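Local coordinates for protein 5-formaminoimidazole-4-carboxamide-1-(beta)-D-ribofuranosyl 5'-monophosphate synthetase (Methanocaldococcus jannaschii, PDB 2R7N) that catalyses the ATP- and formate-dependent, folate-independent formylation of AICAR to FAICAR in de novo purine biosynthesis, at residues 26-31 / 313-318; 208-213 / 224-229; 317-322 / 337-342. All blocks are in the same frame, centred on the assembly; numbering follows the deposited sequence.

In the fold
The three contacts lie close together around the bound product FAI, which all of them touch. Of the three, contact 1 spans the longest separation along the chain, from 26-31 to 313-318. Contact 2, the hairpin of strands 205-214 and 219-230 in the five-stranded antiparallel sheet, falls between those regions along the chain. Contact 3 follows, sharing Gly317 and Gly318 with contact 1 and continuing to the start of helix 339-353. Between centres, contacts 1 and 3 are about 7 Å apart, contacts 2 and 3 about 9 Å, and contacts 1 and 2 about 11 Å. Residues 313-322 thus run between the N-terminal region and the ATP-grasp sheet, so that both border one product site.

Contact 1. Residues 26-31 / 313-318; sequences SHTSLH and ARVDGG. With FAI (5-(formylamino)-1-(5-O-phosphono-beta-D-ribofuranosyl)-1H-imidazole-4-carboxamide), chain E.
His27 and Arg314 converge on one atom of the product at the product site of this ATP-grasp ligase, the first from the loop leading into helix 29-38, the second from the loop after strand 306-312. The formyl oxygen O6 of FAI takes three hydrogen bonds: from His27 NE2 at 3.1 Å, from Arg314 NH2 at 2.9 Å and from the backbone N of Gly317 at 3.2 Å. O6 lies at the edge and in the plane of both the imidazole and the guanidinium, although those planes stand 88° apart. Three donors would be expected to polarise the formyl carbonyl and hold it in place.

Packing is tight beneath this point. The carbonyl O of Val315 sits 3.1 Å from His27 CE1, near the ring plane, and also accepts from Arg314 NH2. Thr28 and Val315 meet tip to tip, OG1 against CG1 at 3.2 Å, while Thr28 CG2 rests on the backbone of Asp316 and Gly317. With its OG1 in the crowded position between backbone N and carbonyl carbon (chi1 36°), Thr28 also shares a 2.8 Å hydrogen bond with His27 ND1, fixing the rotation of the ring, which stacks on His92.

Arg314 is the looser, less certain member of the trio: although NH2 reaches O6 and Val315 O, the side chain is partly exposed and poorly ordered, and its NE is in a long, weak ion pair with Glu122.

Past Val315 the loop is firmly held again by an Asx turn, in which Asp316 OD2 accepts from Gly318 N at 2.8 Å, on its anti side and tilted from the carboxylate plane.

Contact 2. Residues 208-213 / 224-229; sequences CIHYFY and GMDKRY. With FAI (5-(formylamino)-1-(5-O-phosphono-beta-D-ribofuranosyl)-1H-imidazole-4-carboxamide), chain E.
His210 and Asp226 join side chains across an antiparallel beta hairpin, strands 205-214 and 219-230, within the five-stranded antiparallel sheet of the ATP-grasp region. The hydrogen-bonded pairs Cys208-Asp226 and His210-Gly224 flank the non-hydrogen-bonded pair Ile209-Met225. Cys208, His210 and Asp226 have their side chains on one face of the sheet, whereas Ile209 and Met225 lie side by side on the other.

The His210 side chain follows the neighbouring strand. Its CB passes Gly224 O at 3.6 Å, the carbonyl that accepts from the backbone N of His210. With CG anti to the carbonyl carbon (chi1 -48°), the ring turns along the sheet, and its CD2 edge meets the same Gly224 O at 3.3 Å. Thr319 CG2 lies over a face of the ring near ND1, while CE1 points at Asp316 OD2 near the ring plane. At the tip, NE2 donates to Asp226 OD1 in a short bond of 2.5 Å, met on the anti side and 25° out of the carboxylate plane.

The second oxygen, Asp226 OD2, uses its syn lone pair for a salt bridge with Arg228 NH1. The histidine and arginine thus share the carboxylate, while Arg228 NH2 forms another salt bridge with Asp316, positioning the guanidinium beside the product. That flat group is sandwiched: Cys208 SG lies 3.4 Å above one face and FAI N2 3.1 Å above the opposite face, both offset toward the rim.

Contact 3. Residues 317-322 / 337-342; sequences GGTNSF and LSMGQR. With FAI (5-(formylamino)-1-(5-O-phosphono-beta-D-ribofuranosyl)-1H-imidazole-4-carboxamide), chain E.
A mainly apolar packing contact, supplemented by one bridging water, sets Thr319 of the 3-10 segment 317-321 and the following Phe322 against Ser338 and Met339 at the start of helix 339-353, next to the product site. No direct hydrogen bond crosses it. Thr319 CG2 lies 3.7 Å from Met339 CB and also touches CG, the two side chains meeting at a slant. Met339 CG is anti to the backbone N (chi1 176°), and the chain then bends twice, carrying CE to the carbonyl O of Tyr211. Phe322 turns an edge of its ring to Leu337, with CD2 3.8 Å from Leu337 O and near the ring plane. Its CZ also comes within 4.3 Å of Met339 CB.

The water joins the backbones. It donates to Thr319 O at 2.7 Å and to Phe322 O at 3.2 Å, and accepts from Met339 N at 2.8 Å, thereby satisfying an amide of the first helical turn. It also rests over the centre of one face of the Phe322 ring. Ser338 is the N-cap, its OG accepting from Gln341 N at 3.1 Å. The 3-10 turn, which begins at the product site, has its own brace, Ser321 OG and N both donating to Gly318 O.

Around this core, Leu223 of strand 219-230 packs against Phe322, Leu337 and Met339, strand 205-214 brings His210 to Thr319 and Phe212 to Met339, and His31 ND1 of helix 29-38 accepts from Gly340 N, so the contact lies between the hairpin and that N-terminal helix.

Contact 1. Residues 26-31 / 313-318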
loop_
_atom_site.group_PDB
_atom_site.type_symbol
_atom_site.label_atom_id
_atom_site.label_comp_id
_atom_site.label_asym_id
_atom_site.label_seq_id
_atom_site.Cartn_x
_atom_site.Cartn_y
_atom_site.Cartn_z
ATOM N N SER A 26 -13.090 22.953 11.394
ATOM C CA SER A 26 -12.294 23.262 12.583
ATOM C C SER A 26 -12.255 22.073 13.533
ATOM O O SER A 26 -12.987 21.091 13.359
ATOM C CB SER A 26 -12.883 24.478 13.314
ATOM O OG SER A 26 -12.372 24.600 14.630
ATOM N N HIS A 27 -11.398 22.183 14.546
ATOM C CA HIS A 27 -11.326 21.226 15.662
ATOM C C HIS A 27 -10.649 19.896 15.321
ATOM O O HIS A 27 -9.501 19.652 15.703
ATOM C CB HIS A 27 -12.701 20.963 16.292
ATOM C CG HIS A 27 -12.629 20.108 17.519
ATOM N ND1 HIS A 27 -12.897 18.757 17.506
ATOM C CD2 HIS A 27 -12.266 20.405 18.790
ATOM C CE1 HIS A 27 -12.722 18.260 18.716
ATOM N NE2 HIS A 27 -12.337 19.239 19.515
ATOM N N THR A 28 -11.374 19.033 14.617
ATOM C CA THR A 28 -10.835 17.740 14.209
ATOM C C THR A 28 -11.180 17.405 12.757
ATOM O O THR A 28 -10.973 16.279 12.311
ATOM C CB THR A 28 -11.397 16.627 15.094
ATOM O OG1 THR A 28 -12.758 16.937 15.423
ATOM C CG2 THR A 28 -10.590 16.484 16.373
ATOM N N SER A 29 -11.693 18.383 12.018
ATOM C CA SER A 29 -12.346 18.090 10.745
ATOM C C SER A 29 -11.409 17.494 9.678
ATOM O O SER A 29 -11.791 16.583 8.952
ATOM C CB SER A 29 -13.063 19.325 10.209
ATOM O OG SER A 29 -12.124 20.318 9.826
ATOM N N LEU A 30 -10.189 18.008 9.592
ATOM C CA LEU A 30 -9.224 17.535 8.599
ATOM C C LEU A 30 -9.226 16.022 8.438
ATOM O O LEU A 30 -9.305 15.534 7.320
ATOM C CB LEU A 30 -7.817 18.032 8.918
ATOM C CG LEU A 30 -7.719 19.533 8.676
ATOM C CD1 LEU A 30 -6.371 20.057 9.055
ATOM C CD2 LEU A 30 -8.015 19.846 7.231
ATOM N N HIS A 31 -9.159 15.284 9.540
ATOM C CA HIS A 31 -9.175 13.827 9.463
ATOM C C HIS A 31 -10.580 13.207 9.514
ATOM O O HIS A 31 -10.760 12.038 9.182
ATOM C CB HIS A 31 -8.257 13.192 10.526
ATOM C CG HIS A 31 -8.726 13.386 11.935
ATOM N ND1 HIS A 31 -9.617 12.531 12.547
ATOM C CD2 HIS A 31 -8.411 14.329 12.857
ATOM C CE1 HIS A 31 -9.845 12.945 13.781
ATOM N NE2 HIS A 31 -9.121 14.030 13.997
ATOM N N ALA A 313 -17.285 13.407 24.972
ATOM C CA ALA A 313 -18.290 12.422 24.576
ATOM C C ALA A 313 -18.408 12.405 23.058
ATOM O O ALA A 313 -19.057 11.536 22.474
ATOM C CB ALA A 313 -19.631 12.747 25.217
ATOM N N ARG A 314 -17.775 13.393 22.433
ATOM C CA ARG A 314 -17.609 13.430 20.990
ATOM C C ARG A 314 -16.143 13.136 20.665
ATOM O O ARG A 314 -15.425 12.569 21.493
ATOM C CB ARG A 314 -18.056 14.787 20.440
ATOM C CG ARG A 314 -17.833 15.964 21.382
ATOM C CD ARG A 314 -16.373 16.387 21.440
ATOM N NE ARG A 314 -16.191 17.651 22.150
ATOM C CZ ARG A 314 -15.016 18.255 22.321
ATOM N NH1 ARG A 314 -14.949 19.406 22.984
ATOM N NH2 ARG A 314 -13.908 17.719 21.830
ATOM N N VAL A 315 -15.688 13.496 19.471
ATOM C CA VAL A 315 -14.288 13.269 19.138
ATOM C C VAL A 315 -13.449 14.366 19.773
ATOM O O VAL A 315 -13.833 15.536 19.762
ATOM C CB VAL A 315 -14.032 13.191 17.609
ATOM C CG1 VAL A 315 -14.303 14.527 16.936
ATOM C CG2 VAL A 315 -12.603 12.716 17.322
ATOM N N ASP A 316 -12.306 13.978 20.330
ATOM C CA ASP A 316 -11.435 14.919 21.007
ATOM C C ASP A 316 -10.292 15.402 20.106
ATOM O O ASP A 316 -9.803 14.660 19.250
ATOM C CB ASP A 316 -10.888 14.294 22.292
ATOM C CG ASP A 316 -9.990 15.240 23.056
ATOM O OD1 ASP A 316 -10.483 15.876 24.015
ATOM O OD2 ASP A 316 -8.805 15.371 22.674
ATOM N N GLY A 317 -9.865 16.643 20.317
ATOM C CA GLY A 317 -8.840 17.279 19.486
ATOM C C GLY A 317 -7.533 16.517 19.389
ATOM O O GLY A 317 -6.811 16.638 18.410
ATOM N N GLY A 318 -7.211 15.734 20.409
ATOM C CA GLY A 318 -5.945 15.014 20.406
ATOM C C GLY A 318 -5.811 14.037 19.249
ATOM O O GLY A 318 -4.689 13.653 18.886
HETATM O OP2 FAI E . -10.259 25.252 18.225
HETATM P P FAI E . -11.610 25.528 19.080
HETATM O OP1 FAI E . -12.734 25.886 17.985
HETATM O OP3 FAI E . -11.457 26.646 20.047
HETATM O O3 FAI E . -12.014 24.157 19.777
HETATM C C4 FAI E . -13.238 24.120 20.515
HETATM C C FAI E . -13.082 23.250 21.768
HETATM O O FAI E . -12.179 22.223 21.366
HETATM C C3 FAI E . -12.417 23.988 22.948
HETATM O "O3'" FAI E . -13.339 23.990 24.047
HETATM C C2 FAI E . -11.186 23.148 23.300
HETATM O "O2'" FAI E . -11.217 22.775 24.686
HETATM C C1 FAI E . -11.350 21.879 22.472
HETATM N N FAI E . -10.092 21.551 21.785
HETATM C C5 FAI E . -9.652 22.169 20.683
HETATM N N1 FAI E . -8.494 21.626 20.303
HETATM C C3A FAI E . -8.202 20.662 21.167
HETATM C C6 FAI E . -6.938 19.826 21.049
HETATM O O5 FAI E . -6.228 19.977 20.053
HETATM N N2 FAI E . -6.675 18.979 22.056
HETATM C C7A FAI E . -9.208 20.608 22.112
HETATM N N3 FAI E . -9.309 19.759 23.142
HETATM C C8 FAI E . -10.303 18.840 23.194
HETATM O O6 FAI E . -11.215 18.657 22.364
#

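Contact 2. Residues 208-213 / 224-229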
loop_
_atom_site.group_PDB
_atom_site.type_symbol
_atom_site.label_atom_id
_atom_site.label_comp_id
_atom_site.label_asym_id
_atom_site.label_seq_id
_atom_site.Cartn_x
_atom_site.Cartn_y
_atom_site.Cartn_z
ATOM N N CYS A 208 -4.280 11.502 27.145
ATOM C CA CYS A 208 -5.621 11.673 26.609
ATOM C C CYS A 208 -5.898 10.481 25.684
ATOM O O CYS A 208 -5.305 10.346 24.617
ATOM C CB CYS A 208 -5.759 13.006 25.890
ATOM S SG CYS A 208 -5.193 14.424 26.895
ATOM N N ILE A 209 -6.784 9.603 26.138
ATOM C CA ILE A 209 -6.987 8.291 25.536
ATOM C C ILE A 209 -8.226 8.269 24.685
ATOM O O ILE A 209 -9.343 8.436 25.187
ATOM C CB ILE A 209 -7.185 7.226 26.612
ATOM C CG1 ILE A 209 -5.968 7.195 27.548
ATOM C CG2 ILE A 209 -7.425 5.889 25.963
ATOM C CD1 ILE A 209 -6.189 6.401 28.811
ATOM N N HIS A 210 -8.037 8.045 23.393
ATOM C CA HIS A 210 -9.152 8.121 22.462
ATOM C C HIS A 210 -9.749 6.741 22.191
ATOM O O HIS A 210 -9.072 5.842 21.698
ATOM C CB HIS A 210 -8.708 8.830 21.191
ATOM C CG HIS A 210 -7.961 10.100 21.457
ATOM N ND1 HIS A 210 -8.593 11.310 21.653
ATOM C CD2 HIS A 210 -6.635 10.345 21.586
ATOM C CE1 HIS A 210 -7.689 12.246 21.878
ATOM N NE2 HIS A 210 -6.493 11.686 21.847
ATOM N N TYR A 211 -11.013 6.574 22.564
ATOM C CA TYR A 211 -11.708 5.315 22.345
ATOM C C TYR A 211 -12.761 5.477 21.267
ATOM O O TYR A 211 -13.164 6.585 20.921
ATOM C CB TYR A 211 -12.438 4.822 23.599
ATOM C CG TYR A 211 -11.634 4.688 24.861
ATOM C CD1 TYR A 211 -11.227 3.447 25.312
ATOM C CD2 TYR A 211 -11.326 5.808 25.641
ATOM C CE1 TYR A 211 -10.512 3.317 26.494
ATOM C CE2 TYR A 211 -10.606 5.689 26.828
ATOM C CZ TYR A 211 -10.204 4.443 27.246
ATOM O OH TYR A 211 -9.500 4.314 28.420
ATOM N N PHE A 212 -13.217 4.346 20.757
ATOM C CA PHE A 212 -14.335 4.327 19.857
ATOM C C PHE A 212 -15.246 3.201 20.288
ATOM O O PHE A 212 -14.848 2.027 20.244
ATOM C CB PHE A 212 -13.857 4.065 18.429
ATOM C CG PHE A 212 -14.937 4.212 17.408
ATOM C CD1 PHE A 212 -15.145 5.424 16.786
ATOM C CD2 PHE A 212 -15.778 3.153 17.111
ATOM C CE1 PHE A 212 -16.151 5.578 15.869
ATOM C CE2 PHE A 212 -16.789 3.305 16.182
ATOM C CZ PHE A 212 -16.978 4.521 15.568
ATOM N N TYR A 213 -16.453 3.535 20.739
ATOM C CA TYR A 213 -17.442 2.483 20.937
ATOM C C TYR A 213 -18.160 2.237 19.628
ATOM O O TYR A 213 -18.723 3.167 19.030
ATOM C CB TYR A 213 -18.475 2.802 22.010
ATOM C CG TYR A 213 -19.535 1.717 22.097
ATOM C CD1 TYR A 213 -19.253 0.485 22.671
ATOM C CD2 TYR A 213 -20.804 1.911 21.571
ATOM C CE1 TYR A 213 -20.221 -0.520 22.742
ATOM C CE2 TYR A 213 -21.776 0.910 21.640
ATOM C CZ TYR A 213 -21.478 -0.293 22.230
ATOM O OH TYR A 213 -22.445 -1.288 22.290
ATOM N N GLY A 224 -6.166 5.806 19.901
ATOM C CA GLY A 224 -4.893 6.468 20.146
ATOM C C GLY A 224 -4.789 7.261 21.435
ATOM O O GLY A 224 -5.687 7.231 22.284
ATOM N N MET A 225 -3.687 7.994 21.558
ATOM C CA MET A 225 -3.366 8.719 22.773
ATOM C C MET A 225 -2.485 9.901 22.434
ATOM O O MET A 225 -1.557 9.790 21.625
ATOM C CB MET A 225 -2.601 7.823 23.755
ATOM C CG MET A 225 -3.342 6.586 24.212
ATOM S SD MET A 225 -2.378 5.781 25.490
ATOM C CE MET A 225 -3.454 4.375 25.838
ATOM N N ASP A 226 -2.769 11.026 23.075
ATOM C CA ASP A 226 -1.917 12.188 22.983
ATOM C C ASP A 226 -1.763 12.802 24.371
ATOM O O ASP A 226 -2.575 12.581 25.272
ATOM C CB ASP A 226 -2.545 13.223 22.052
ATOM C CG ASP A 226 -3.747 13.927 22.691
ATOM O OD1 ASP A 226 -4.786 13.256 22.870
ATOM O OD2 ASP A 226 -3.654 15.145 23.008
ATOM N N LYS A 227 -0.721 13.599 24.537
ATOM C CA LYS A 227 -0.660 14.459 25.688
ATOM C C LYS A 227 -0.808 15.888 25.203
ATOM O O LYS A 227 -0.295 16.249 24.142
ATOM C CB LYS A 227 0.632 14.260 26.471
ATOM C CG LYS A 227 1.861 14.727 25.767
ATOM C CD LYS A 227 3.049 14.804 26.721
ATOM C CE LYS A 227 4.146 15.609 26.068
ATOM N NZ LYS A 227 5.214 15.980 26.989
ATOM N N ARG A 228 -1.545 16.676 25.975
ATOM C CA ARG A 228 -1.778 18.076 25.680
ATOM C C ARG A 228 -0.497 18.876 25.674
ATOM O O ARG A 228 0.436 18.626 26.449
ATOM C CB ARG A 228 -2.700 18.701 26.728
ATOM C CG ARG A 228 -3.961 17.926 26.963
ATOM C CD ARG A 228 -4.697 17.834 25.680
ATOM N NE ARG A 228 -6.127 17.692 25.871
ATOM C CZ ARG A 228 -6.916 17.064 25.010
ATOM N NH1 ARG A 228 -6.385 16.517 23.925
ATOM N NH2 ARG A 228 -8.224 16.975 25.245
ATOM N N TYR A 229 -0.497 19.875 24.809
ATOM C CA TYR A 229 0.567 20.829 24.709
ATOM C C TYR A 229 -0.111 22.171 24.952
ATOM O O TYR A 229 -0.853 22.682 24.094
ATOM C CB TYR A 229 1.146 20.754 23.313
ATOM C CG TYR A 229 2.502 21.352 23.167
ATOM C CD1 TYR A 229 3.444 21.217 24.166
ATOM C CD2 TYR A 229 2.862 22.012 22.003
ATOM C CE1 TYR A 229 4.706 21.746 24.021
ATOM C CE2 TYR A 229 4.120 22.538 21.849
ATOM C CZ TYR A 229 5.033 22.407 22.869
ATOM O OH TYR A 229 6.288 22.945 22.736
HETATM O OP2 FAI E . -10.259 25.252 18.225
HETATM P P FAI E . -11.610 25.528 19.080
HETATM O OP1 FAI E . -12.734 25.886 17.985
HETATM O OP3 FAI E . -11.457 26.646 20.047
HETATM O O3 FAI E . -12.014 24.157 19.777
HETATM C C4 FAI E . -13.238 24.120 20.515
HETATM C C FAI E . -13.082 23.250 21.768
HETATM O O FAI E . -12.179 22.223 21.366
HETATM C C3 FAI E . -12.417 23.988 22.948
HETATM O "O3'" FAI E . -13.339 23.990 24.047
HETATM C C2 FAI E . -11.186 23.148 23.300
HETATM O "O2'" FAI E . -11.217 22.775 24.686
HETATM C C1 FAI E . -11.350 21.879 22.472
HETATM N N FAI E . -10.092 21.551 21.785
HETATM C C5 FAI E . -9.652 22.169 20.683
HETATM N N1 FAI E . -8.494 21.626 20.303
HETATM C C3A FAI E . -8.202 20.662 21.167
HETATM C C6 FAI E . -6.938 19.826 21.049
HETATM O O5 FAI E . -6.228 19.977 20.053
HETATM N N2 FAI E . -6.675 18.979 22.056
HETATM C C7A FAI E . -9.208 20.608 22.112
HETATM N N3 FAI E . -9.309 19.759 23.142
HETATM C C8 FAI E . -10.303 18.840 23.194
HETATM O O6 FAI E . -11.215 18.657 22.364
#

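Contact 3. Residues 317-322 / 337-342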
loop_
_atom_site.group_PDB
_atom_site.type_symbol
_atom_site.label_atom_id
_atom_site.label_comp_id
_atom_site.label_asym_id
_atom_site.label_seq_id
_atom_site.Cartn_x
_atom_site.Cartn_y
_atom_site.Cartn_z
ATOM N N GLY A 317 -9.865 16.643 20.317
ATOM C CA GLY A 317 -8.840 17.279 19.486
ATOM C C GLY A 317 -7.533 16.517 19.389
ATOM O O GLY A 317 -6.811 16.638 18.410
ATOM N N GLY A 318 -7.211 15.734 20.409
ATOM C CA GLY A 318 -5.945 15.014 20.406
ATOM C C GLY A 318 -5.811 14.037 19.249
ATOM O O GLY A 318 -4.689 13.653 18.886
ATOM N N THR A 319 -6.948 13.618 18.681
ATOM C CA THR A 319 -6.953 12.634 17.581
ATOM C C THR A 319 -6.172 13.181 16.411
ATOM O O THR A 319 -5.702 12.421 15.556
ATOM C CB THR A 319 -8.360 12.281 17.104
ATOM O OG1 THR A 319 -9.070 13.484 16.825
ATOM C CG2 THR A 319 -9.112 11.497 18.168
ATOM N N ASN A 320 -5.999 14.503 16.396
ATOM C CA ASN A 320 -5.162 15.140 15.392
ATOM C C ASN A 320 -3.720 14.652 15.441
ATOM O O ASN A 320 -3.012 14.726 14.454
ATOM C CB ASN A 320 -5.242 16.663 15.502
ATOM C CG ASN A 320 -6.638 17.185 15.235
ATOM O OD1 ASN A 320 -7.403 16.578 14.482
ATOM N ND2 ASN A 320 -6.990 18.297 15.867
ATOM N N SER A 321 -3.288 14.151 16.592
ATOM C CA SER A 321 -1.924 13.663 16.728
ATOM C C SER A 321 -1.696 12.415 15.883
ATOM O O SER A 321 -0.552 12.082 15.572
ATOM C CB SER A 321 -1.567 13.405 18.208
ATOM O OG SER A 321 -2.052 12.154 18.660
ATOM N N PHE A 322 -2.784 11.722 15.528
ATOM C CA PHE A 322 -2.708 10.568 14.630
ATOM C C PHE A 322 -3.635 10.595 13.397
ATOM O O PHE A 322 -4.389 9.650 13.141
ATOM C CB PHE A 322 -2.827 9.243 15.380
ATOM C CG PHE A 322 -4.147 9.024 16.057
ATOM C CD1 PHE A 322 -4.541 9.809 17.141
ATOM C CD2 PHE A 322 -4.966 7.981 15.659
ATOM C CE1 PHE A 322 -5.744 9.575 17.792
ATOM C CE2 PHE A 322 -6.187 7.747 16.297
ATOM C CZ PHE A 322 -6.580 8.544 17.367
ATOM N N LEU A 337 -4.774 4.326 10.193
ATOM C CA LEU A 337 -6.163 4.620 10.524
ATOM C C LEU A 337 -6.281 5.808 11.477
ATOM O O LEU A 337 -5.725 5.802 12.586
ATOM C CB LEU A 337 -6.802 3.363 11.119
ATOM C CG LEU A 337 -8.222 3.328 11.664
ATOM C CD1 LEU A 337 -9.238 3.360 10.559
ATOM C CD2 LEU A 337 -8.361 2.061 12.485
ATOM N N SER A 338 -6.993 6.833 11.031
ATOM C CA SER A 338 -7.321 7.967 11.883
ATOM C C SER A 338 -8.672 7.738 12.532
ATOM O O SER A 338 -9.378 6.801 12.188
ATOM C CB SER A 338 -7.388 9.245 11.062
ATOM O OG SER A 338 -8.567 9.254 10.278
ATOM N N MET A 339 -9.040 8.609 13.465
ATOM C CA MET A 339 -10.326 8.501 14.140
ATOM C C MET A 339 -11.444 8.965 13.202
ATOM O O MET A 339 -12.545 8.400 13.180
ATOM C CB MET A 339 -10.314 9.318 15.440
ATOM C CG MET A 339 -11.653 9.347 16.172
ATOM S SD MET A 339 -12.102 7.757 16.861
ATOM C CE MET A 339 -11.159 7.787 18.392
ATOM N N GLY A 340 -11.159 10.004 12.429
ATOM C CA GLY A 340 -12.087 10.452 11.395
ATOM C C GLY A 340 -12.505 9.292 10.498
ATOM O O GLY A 340 -13.695 9.105 10.228
ATOM N N GLN A 341 -11.523 8.506 10.051
ATOM C CA GLN A 341 -11.782 7.398 9.154
ATOM C C GLN A 341 -12.520 6.277 9.865
ATOM O O GLN A 341 -13.436 5.683 9.311
ATOM C CB GLN A 341 -10.489 6.849 8.542
ATOM C CG GLN A 341 -10.759 5.671 7.616
ATOM C CD GLN A 341 -9.541 5.202 6.832
ATOM O OE1 GLN A 341 -8.399 5.588 7.113
ATOM N NE2 GLN A 341 -9.786 4.355 5.830
ATOM N N ARG A 342 -12.101 5.982 11.088
ATOM C CA ARG A 342 -12.790 5.004 11.915
ATOM C C ARG A 342 -14.265 5.351 12.042
ATOM O O ARG A 342 -15.123 4.468 12.059
ATOM C CB ARG A 342 -12.171 4.926 13.310
ATOM C CG ARG A 342 -12.875 3.915 14.179
ATOM C CD ARG A 342 -13.150 2.702 13.362
ATOM N NE ARG A 342 -13.846 1.644 14.075
ATOM C CZ ARG A 342 -15.112 1.314 13.850
ATOM N NH1 ARG A 342 -15.839 1.986 12.947
ATOM N NH2 ARG A 342 -15.650 0.316 14.535
HETATM O OP2 FAI E . -10.259 25.252 18.225
HETATM P P FAI E . -11.610 25.528 19.080
HETATM O OP1 FAI E . -12.734 25.886 17.985
HETATM O OP3 FAI E . -11.457 26.646 20.047
HETATM O O3 FAI E . -12.014 24.157 19.777
HETATM C C4 FAI E . -13.238 24.120 20.515
HETATM C C FAI E . -13.082 23.250 21.768
HETATM O O FAI E . -12.179 22.223 21.366
HETATM C C3 FAI E . -12.417 23.988 22.948
HETATM O "O3'" FAI E . -13.339 23.990 24.047
HETATM C C2 FAI E . -11.186 23.148 23.300
HETATM O "O2'" FAI E . -11.217 22.775 24.686
HETATM C C1 FAI E . -11.350 21.879 22.472
HETATM N N FAI E . -10.092 21.551 21.785
HETATM C C5 FAI E . -9.652 22.169 20.683
HETATM N N1 FAI E . -8.494 21.626 20.303
HETATM C C3A FAI E . -8.202 20.662 21.167
HETATM C C6 FAI E . -6.938 19.826 21.049
HETATM O O5 FAI E . -6.228 19.977 20.053
HETATM N N2 FAI E . -6.675 18.979 22.056
HETATM C C7A FAI E . -9.208 20.608 22.112
HETATM N N3 FAI E . -9.309 19.759 23.142
HETATM C C8 FAI E . -10.303 18.840 23.194
HETATM O O6 FAI E . -11.215 18.657 22.364
HETATM O O HOH W 1 -7.159 10.341 14.605
#